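Local coordinates for protein sulfatase (Bacteroides fragilis CAG:558, PDB 6USS) that probably hydrolyses aryl sulfate esters, as a calcium-dependent member of the sulfatase family from a human gut bacterium, at residues Trp129-Asp141 with Phe168-Gly182. The protein carries 1 engineered substitution. Residues are numbered along the deposited sequence; the frame is centred on the assembly and turned at random.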
ATOM      1  N   TRP A 129       0.486  -7.560 -27.946  1.00 18.58           N
ATOM      2  CA  TRP A 129       0.620  -8.084 -26.600  1.00 20.96           C
ATOM      3  C   TRP A 129       0.465  -6.971 -25.548  1.00 16.86           C
ATOM      4  O   TRP A 129       0.316  -5.791 -25.868  1.00 20.45           O
ATOM      5  CB  TRP A 129       1.953  -8.829 -26.488  1.00 19.31           C
ATOM      6  CG  TRP A 129       3.200  -7.983 -26.588  1.00 24.74           C
ATOM      7  CD1 TRP A 129       3.806  -7.516 -27.735  1.00 22.01           C
ATOM      8  CD2 TRP A 129       4.016  -7.533 -25.494  1.00 22.05           C
ATOM      9  NE1 TRP A 129       4.946  -6.799 -27.410  1.00 18.81           N
ATOM     10  CE2 TRP A 129       5.098  -6.801 -26.045  1.00 19.52           C
ATOM     11  CE3 TRP A 129       3.940  -7.685 -24.102  1.00 18.13           C
ATOM     12  CZ2 TRP A 129       6.089  -6.220 -25.250  1.00 19.72           C
ATOM     13  CZ3 TRP A 129       4.928  -7.104 -23.315  1.00 19.50           C
ATOM     14  CH2 TRP A 129       5.989  -6.379 -23.893  1.00 19.12           C
ATOM     15  N   ASN A 130       0.461  -7.373 -24.276  1.00 17.98           N
ATOM     16  CA  ASN A 130       0.075  -6.489 -23.171  1.00 21.10           C
ATOM     17  C   ASN A 130       1.283  -5.715 -22.639  1.00 19.02           C
ATOM     18  O   ASN A 130       1.756  -5.927 -21.519  1.00 22.47           O
ATOM     19  CB  ASN A 130      -0.602  -7.290 -22.066  1.00 17.64           C
ATOM     20  CG  ASN A 130      -2.069  -7.532 -22.346  1.00 18.83           C
ATOM     21  OD1 ASN A 130      -2.726  -6.705 -22.966  1.00 16.23           O
ATOM     22  ND2 ASN A 130      -2.592  -8.664 -21.889  1.00 21.00           N
ATOM     23  N   VAL A 131       1.739  -4.755 -23.450  1.00 17.46           N
ATOM     24  CA  VAL A 131       2.943  -3.966 -23.196  1.00 16.62           C
ATOM     25  C   VAL A 131       2.878  -3.279 -21.841  1.00 22.13           C
ATOM     26  O   VAL A 131       3.906  -2.849 -21.312  1.00 21.26           O
ATOM     27  CB  VAL A 131       3.160  -2.904 -24.291  1.00 19.81           C
ATOM     28  CG1 VAL A 131       3.463  -3.561 -25.624  1.00 16.85           C
ATOM     29  CG2 VAL A 131       1.931  -1.993 -24.390  1.00 14.47           C
ATOM     30  N   ASN A 132       1.676  -3.143 -21.279  1.00 21.52           N
ATOM     31  CA  ASN A 132       1.527  -2.403 -20.038  1.00 18.85           C
ATOM     32  C   ASN A 132       1.529  -3.289 -18.807  1.00 25.26           C
ATOM     33  O   ASN A 132       1.514  -2.755 -17.688  1.00 22.67           O
ATOM     34  CB  ASN A 132       0.243  -1.572 -20.059  1.00 22.31           C
ATOM     35  CG  ASN A 132       0.388  -0.284 -20.855  1.00 21.14           C
ATOM     36  OD1 ASN A 132       1.495   0.106 -21.263  1.00 17.76           O
ATOM     37  ND2 ASN A 132      -0.740   0.376 -21.100  1.00 24.66           N
ATOM     38  N   GLY A 133       1.533  -4.619 -18.973  1.00 17.71           N
ATOM     39  CA  GLY A 133       1.795  -5.496 -17.843  1.00 15.14           C
ATOM     40  C   GLY A 133       0.545  -6.024 -17.176  1.00 21.08           C
ATOM     41  O   GLY A 133      -0.435  -6.348 -17.850  1.00 26.72           O
ATOM     42  N   VAL A 134       0.548  -6.121 -15.854  1.00 17.99           N
ATOM     43  CA  VAL A 134      -0.639  -6.566 -15.140  1.00 19.77           C
ATOM     44  C   VAL A 134      -1.021  -5.506 -14.115  1.00 22.13           C
ATOM     45  O   VAL A 134      -0.201  -4.689 -13.690  1.00 22.71           O
ATOM     46  CB  VAL A 134      -0.426  -7.928 -14.454  1.00 20.08           C
ATOM     47  CG1 VAL A 134       0.089  -8.955 -15.467  1.00 12.54           C
ATOM     48  CG2 VAL A 134       0.528  -7.775 -13.253  1.00 16.14           C
ATOM     49  N   CYS A 135      -2.289  -5.532 -13.717  1.00 19.06           N
ATOM     50  CA  CYS A 135      -2.790  -4.722 -12.617  1.00 14.48           C
ATOM     51  C   CYS A 135      -4.027  -5.425 -12.069  1.00 20.52           C
ATOM     52  O   CYS A 135      -4.464  -6.458 -12.594  1.00 16.16           O
ATOM     53  CB  CYS A 135      -3.084  -3.296 -13.080  1.00 18.40           C
ATOM     54  SG  CYS A 135      -4.377  -3.213 -14.359  1.00 24.97           S
ATOM     55  N   GLN A 136      -4.607  -4.855 -11.009  1.00 19.91           N
ATOM     56  CA  GLN A 136      -5.772  -5.457 -10.375  1.00 18.25           C
ATOM     57  C   GLN A 136      -7.059  -4.725 -10.697  1.00 18.15           C
ATOM     58  O   GLN A 136      -8.107  -5.088 -10.160  1.00 22.11           O
ATOM     59  CB  GLN A 136      -5.597  -5.522  -8.854  1.00 19.97           C
ATOM     60  CG  GLN A 136      -4.438  -6.352  -8.366  1.00 17.96           C
ATOM     61  CD  GLN A 136      -4.529  -6.624  -6.863  1.00 24.63           C
ATOM     62  OE1 GLN A 136      -5.131  -7.624  -6.435  1.00 20.50           O
ATOM     63  NE2 GLN A 136      -3.944  -5.728  -6.052  1.00 19.90           N
ATOM     64  N   VAL A 137      -7.014  -3.713 -11.559  1.00 27.77           N
ATOM     65  CA  VAL A 137      -8.200  -2.935 -11.915  1.00 24.56           C
ATOM     66  C   VAL A 137      -8.541  -3.189 -13.376  1.00 22.30           C
ATOM     67  O   VAL A 137      -7.678  -3.640 -14.144  1.00 23.93           O
ATOM     68  CB  VAL A 137      -7.980  -1.444 -11.640  1.00 21.07           C
ATOM     69  CG1 VAL A 137      -7.949  -1.216 -10.157  1.00 22.90           C
ATOM     70  CG2 VAL A 137      -6.682  -0.995 -12.266  1.00 19.30           C
ATOM     71  N   PRO A 138      -9.771  -2.957 -13.794  1.00 22.66           N
ATOM     72  CA  PRO A 138     -10.120  -3.189 -15.204  1.00 21.01           C
ATOM     73  C   PRO A 138      -9.956  -1.929 -16.049  1.00 23.40           C
ATOM     74  O   PRO A 138      -9.615  -0.861 -15.521  1.00 24.12           O
ATOM     75  CB  PRO A 138     -11.581  -3.645 -15.123  1.00 18.09           C
ATOM     76  CG  PRO A 138     -12.113  -2.897 -13.917  1.00 18.77           C
ATOM     77  CD  PRO A 138     -10.961  -2.779 -12.941  1.00 20.56           C
ATOM     78  N   ASN A 139     -10.172  -2.059 -17.365  1.00 20.84           N
ATOM     79  CA  ASN A 139     -10.193  -0.927 -18.301  1.00 20.50           C
ATOM     80  C   ASN A 139      -8.855  -0.194 -18.356  1.00 21.35           C
ATOM     81  O   ASN A 139      -8.807   1.010 -18.621  1.00 22.34           O
ATOM     82  CB  ASN A 139     -11.315   0.062 -17.964  1.00 20.48           C
ATOM     83  CG  ASN A 139     -12.686  -0.608 -17.870  1.00 28.41           C
ATOM     84  OD1 ASN A 139     -13.058  -1.417 -18.722  1.00 33.27           O
ATOM     85  ND2 ASN A 139     -13.440  -0.273 -16.827  1.00 25.77           N
ATOM     86  N   ILE A 140      -7.756  -0.892 -18.106  1.00 21.07           N
ATOM     87  CA  ILE A 140      -6.427  -0.316 -18.277  1.00 24.70           C
ATOM     88  C   ILE A 140      -5.834  -0.851 -19.574  1.00 25.12           C
ATOM     89  O   ILE A 140      -5.561  -2.054 -19.692  1.00 23.16           O
ATOM     90  CB  ILE A 140      -5.518  -0.610 -17.080  1.00 22.41           C
ATOM     91  CG1 ILE A 140      -6.167  -0.075 -15.804  1.00 25.19           C
ATOM     92  CG2 ILE A 140      -4.207   0.087 -17.281  1.00 16.66           C
ATOM     93  CD1 ILE A 140      -6.472   1.406 -15.851  1.00 16.96           C
ATOM     94  N   ASP A 141      -5.588   0.071 -20.513  1.00 27.56           N
ATOM     95  CA  ASP A 141      -5.401  -0.152 -21.947  1.00 27.23           C
ATOM     96  C   ASP A 141      -4.817  -1.510 -22.322  1.00 31.69           C
ATOM     97  O   ASP A 141      -5.542  -2.359 -22.856  1.00 45.74           O
ATOM     98  CB  ASP A 141      -4.526   0.956 -22.555  1.00 24.49           C
ATOM     99  CG  ASP A 141      -4.157   0.675 -24.009  1.00 27.82           C
ATOM    100  OD1 ASP A 141      -5.062   0.244 -24.761  1.00 27.60           O
ATOM    101  OD2 ASP A 141      -2.975   0.874 -24.398  1.00 23.30           O
ATOM    102  N   PHE A 168       6.170  -5.225 -12.709  1.00 17.49           N
ATOM    103  CA  PHE A 168       4.851  -5.825 -12.916  1.00 15.53           C
ATOM    104  C   PHE A 168       3.982  -5.047 -13.891  1.00 22.27           C
ATOM    105  O   PHE A 168       3.088  -5.636 -14.510  1.00 21.04           O
ATOM    106  CB  PHE A 168       4.064  -5.916 -11.602  1.00 15.38           C
ATOM    107  CG  PHE A 168       4.657  -6.848 -10.577  1.00 17.67           C
ATOM    108  CD1 PHE A 168       4.956  -8.172 -10.893  1.00 13.81           C
ATOM    109  CD2 PHE A 168       4.903  -6.396  -9.277  1.00 16.21           C
ATOM    110  CE1 PHE A 168       5.503  -9.031  -9.933  1.00 17.37           C
ATOM    111  CE2 PHE A 168       5.445  -7.254  -8.307  1.00 20.40           C
ATOM    112  CZ  PHE A 168       5.750  -8.566  -8.635  1.00 17.00           C
ATOM    113  N   GLY A 169       4.187  -3.733 -13.999  1.00 20.92           N
ATOM    114  CA  GLY A 169       3.385  -2.906 -14.876  1.00 17.93           C
ATOM    115  C   GLY A 169       4.243  -1.828 -15.506  1.00 19.03           C
ATOM    116  O   GLY A 169       5.287  -1.440 -14.971  1.00 22.55           O
ATOM    117  N   ALA A 170       3.801  -1.362 -16.667  1.00 15.91           N
ATOM    118  CA  ALA A 170       4.565  -0.336 -17.352  1.00 18.85           C
ATOM    119  C   ALA A 170       4.541   0.948 -16.537  1.00 16.98           C
ATOM    120  O   ALA A 170       3.687   1.139 -15.670  1.00 18.94           O
ATOM    121  CB  ALA A 170       4.013  -0.093 -18.759  1.00 16.29           C
ATOM    122  N   VAL A 171       5.504   1.830 -16.812  1.00 16.22           N
ATOM    123  CA  VAL A 171       5.539   3.114 -16.118  1.00 20.06           C
ATOM    124  C   VAL A 171       4.238   3.871 -16.377  1.00 21.84           C
ATOM    125  O   VAL A 171       3.669   3.813 -17.480  1.00 19.31           O
ATOM    126  CB  VAL A 171       6.779   3.920 -16.549  1.00 18.13           C
ATOM    127  CG1 VAL A 171       6.578   4.574 -17.926  1.00 13.06           C
ATOM    128  CG2 VAL A 171       7.132   4.952 -15.483  1.00 15.48           C
ATOM    129  N   ASN A 172       3.732   4.545 -15.334  1.00 16.62           N
ATOM    130  CA  ASN A 172       2.463   5.295 -15.393  1.00 19.56           C
ATOM    131  C   ASN A 172       1.257   4.421 -15.751  1.00 22.92           C
ATOM    132  O   ASN A 172       0.308   4.895 -16.388  1.00 19.11           O
ATOM    133  CB  ASN A 172       2.534   6.474 -16.366  1.00 16.76           C
ATOM    134  CG  ASN A 172       3.535   7.509 -15.935  1.00 19.33           C
ATOM    135  OD1 ASN A 172       3.608   7.858 -14.755  1.00 21.79           O
ATOM    136  ND2 ASN A 172       4.319   8.011 -16.883  1.00 17.48           N
ATOM    137  N   THR A 173       1.275   3.144 -15.348  1.00 18.93           N
ATOM    138  CA  THR A 173       0.078   2.316 -15.278  1.00 17.60           C
ATOM    139  C   THR A 173      -0.048   1.742 -13.860  1.00 18.34           C
ATOM    140  O   THR A 173       0.947   1.672 -13.134  1.00 16.16           O
ATOM    141  CB  THR A 173       0.097   1.190 -16.331  1.00 17.47           C
ATOM    142  OG1 THR A 173       1.137   0.239 -16.041  1.00 16.22           O
ATOM    143  CG2 THR A 173       0.310   1.779 -17.724  1.00 14.49           C
ATOM    144  N   PRO A 174      -1.261   1.372 -13.420  1.00 21.36           N
ATOM    145  CA  PRO A 174      -1.446   1.025 -11.990  1.00 19.35           C
ATOM    146  C   PRO A 174      -0.479  -0.022 -11.452  1.00 19.89           C
ATOM    147  O   PRO A 174      -0.038   0.090 -10.301  1.00 22.82           O
ATOM    148  CB  PRO A 174      -2.897   0.526 -11.936  1.00 16.47           C
ATOM    149  CG  PRO A 174      -3.582   1.274 -13.041  1.00 18.63           C
ATOM    150  CD  PRO A 174      -2.548   1.411 -14.151  1.00 18.46           C
ATOM    151  N   GLY A 175      -0.126  -1.029 -12.247  1.00 20.99           N
ATOM    152  CA  GLY A 175       0.736  -2.093 -11.769  1.00 19.33           C
ATOM    153  C   GLY A 175       2.201  -1.733 -11.602  1.00 20.42           C
ATOM    154  O   GLY A 175       2.982  -2.597 -11.190  1.00 16.81           O
ATOM    155  N   GLU A 176       2.606  -0.502 -11.930  1.00 18.69           N
ATOM    156  CA  GLU A 176       3.965  -0.089 -11.610  1.00 22.79           C
ATOM    157  C   GLU A 176       4.213  -0.073 -10.101  1.00 25.03           C
ATOM    158  O   GLU A 176       5.371  -0.099  -9.676  1.00 20.89           O
ATOM    159  CB  GLU A 176       4.264   1.295 -12.182  1.00 17.85           C
ATOM    160  CG  GLU A 176       3.485   2.384 -11.510  1.00 15.03           C
ATOM    161  CD  GLU A 176       3.698   3.727 -12.140  1.00 22.26           C
ATOM    162  OE1 GLU A 176       4.826   3.981 -12.601  1.00 26.45           O
ATOM    163  OE2 GLU A 176       2.743   4.538 -12.176  1.00 24.14           O
ATOM    164  N   SER A 177       3.146  -0.036  -9.291  1.00 20.72           N
ATOM    165  CA  SER A 177       3.249   0.129  -7.856  1.00 18.72           C
ATOM    166  C   SER A 177       3.142  -1.203  -7.138  1.00 25.74           C
ATOM    167  O   SER A 177       2.071  -1.836  -7.187  1.00 25.73           O
ATOM    168  CB  SER A 177       2.165   1.058  -7.353  1.00 18.26           C
ATOM    169  OG  SER A 177       2.266   1.181  -5.950  1.00 22.82           O
ATOM    170  N   PRO A 178       4.181  -1.649  -6.427  1.00 18.31           N
ATOM    171  CA  PRO A 178       3.990  -2.767  -5.495  1.00 15.31           C
ATOM    172  C   PRO A 178       2.801  -2.566  -4.547  1.00 20.26           C
ATOM    173  O   PRO A 178       2.087  -3.537  -4.241  1.00 20.56           O
ATOM    174  CB  PRO A 178       5.324  -2.812  -4.750  1.00 19.19           C
ATOM    175  CG  PRO A 178       6.331  -2.186  -5.716  1.00 17.95           C
ATOM    176  CD  PRO A 178       5.564  -1.128  -6.423  1.00 15.64           C
ATOM    177  N   TYR A 179       2.558  -1.336  -4.073  1.00 18.57           N
ATOM    178  CA  TYR A 179       1.391  -1.091  -3.225  1.00 17.78           C
ATOM    179  C   TYR A 179       0.095  -1.445  -3.944  1.00 22.16           C
ATOM    180  O   TYR A 179      -0.795  -2.070  -3.353  1.00 21.01           O
ATOM    181  CB  TYR A 179       1.336   0.374  -2.794  1.00 17.38           C
ATOM    182  CG  TYR A 179       2.536   0.870  -2.044  1.00 17.18           C
ATOM    183  CD1 TYR A 179       2.832   0.383  -0.764  1.00 15.90           C
ATOM    184  CD2 TYR A 179       3.363   1.842  -2.598  1.00 14.55           C
ATOM    185  CE1 TYR A 179       3.928   0.842  -0.059  1.00 15.07           C
ATOM    186  CE2 TYR A 179       4.480   2.309  -1.907  1.00 16.17           C
ATOM    187  CZ  TYR A 179       4.754   1.806  -0.634  1.00 20.67           C
ATOM    188  OH  TYR A 179       5.848   2.261   0.070  1.00 19.51           O
ATOM    189  N   HIS A 180      -0.047  -1.027  -5.213  1.00 17.72           N
ATOM    190  CA  HIS A 180      -1.244  -1.390  -5.972  1.00 19.31           C
ATOM    191  C   HIS A 180      -1.434  -2.898  -6.037  1.00 21.63           C
ATOM    192  O   HIS A 180      -2.574  -3.381  -6.035  1.00 20.29           O
ATOM    193  CB  HIS A 180      -1.188  -0.843  -7.399  1.00 16.34           C
ATOM    194  CG  HIS A 180      -2.279  -1.375  -8.273  1.00 19.18           C
ATOM    195  ND1 HIS A 180      -3.565  -0.876  -8.244  1.00 21.63           N
ATOM    196  CD2 HIS A 180      -2.290  -2.391  -9.168  1.00 16.82           C
ATOM    197  CE1 HIS A 180      -4.317  -1.555  -9.094  1.00 20.64           C
ATOM    198  NE2 HIS A 180      -3.566  -2.477  -9.670  1.00 18.81           N
ATOM    199  N   MET A 181      -0.329  -3.650  -6.110  1.00 19.40           N
ATOM    200  CA  MET A 181      -0.364  -5.097  -6.259  1.00 19.02           C
ATOM    201  C   MET A 181      -0.559  -5.830  -4.938  1.00 17.68           C
ATOM    202  O   MET A 181      -0.549  -7.061  -4.924  1.00 19.36           O
ATOM    203  CB  MET A 181       0.918  -5.577  -6.952  1.00 15.66           C
ATOM    204  CG  MET A 181       1.049  -5.052  -8.384  1.00 16.14           C
ATOM    205  SD  MET A 181      -0.340  -5.582  -9.425  1.00 21.14           S
ATOM    206  CE  MET A 181       0.022  -7.334  -9.652  1.00 11.59           C
ATOM    207  N   GLY A 182      -0.746  -5.126  -3.830  1.00 18.18           N
ATOM    208  CA  GLY A 182      -1.032  -5.781  -2.570  1.00 20.26           C
ATOM    209  C   GLY A 182       0.102  -5.855  -1.565  1.00 17.18           C
ATOM    210  O   GLY A 182      -0.052  -6.536  -0.553  1.00 19.06           O
TER
HETATM  211  O   HOH W   1      -0.450  -1.982 -14.922  1.00 17.60           O
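His180 and Gln136 grip each other twice, each lending one backbone and one side-chain atom. The backbone N of Gln136 donates to His180 NE2 at 2.9 Å, almost straight (171°), while Gln136 NE2 donates to His180 O at 2.7 Å, in the carbonyl plane and on a lone pair. The Gln136 amide stands nearly perpendicular to the imidazole, and with CG anti to the carbonyl carbon (chi1 -61°) its chain runs out extended to the His180 carbonyl; Ser148 and Glu151 hold its far end. His180 ND1 is hydrogen-bonded to Glu184 of the second subunit. Pro174 CB lies over the centre of one ring face, and Val137 CG1 meets the ring edge at His180 CE1. Ile140 CG2 comes to 3.8 Å from Pro174 CD. Val134 N donates to Phe168 O and Ala170 N to Asn132 O, both 2.9 Å, on either side of a non-hydrogen-bonded Gly133–Gly169 pair whose CA atoms approach to 4.2 Å. A water donates to Val134 O and Thr173 OG1 and accepts from Gly175 N. The two glycines form an isolated antiparallel beta bridge, fastening the loop between strands 159-164 and 185-187 to strand 133-135 within the alkaline phosphatase-like sulfatase fold.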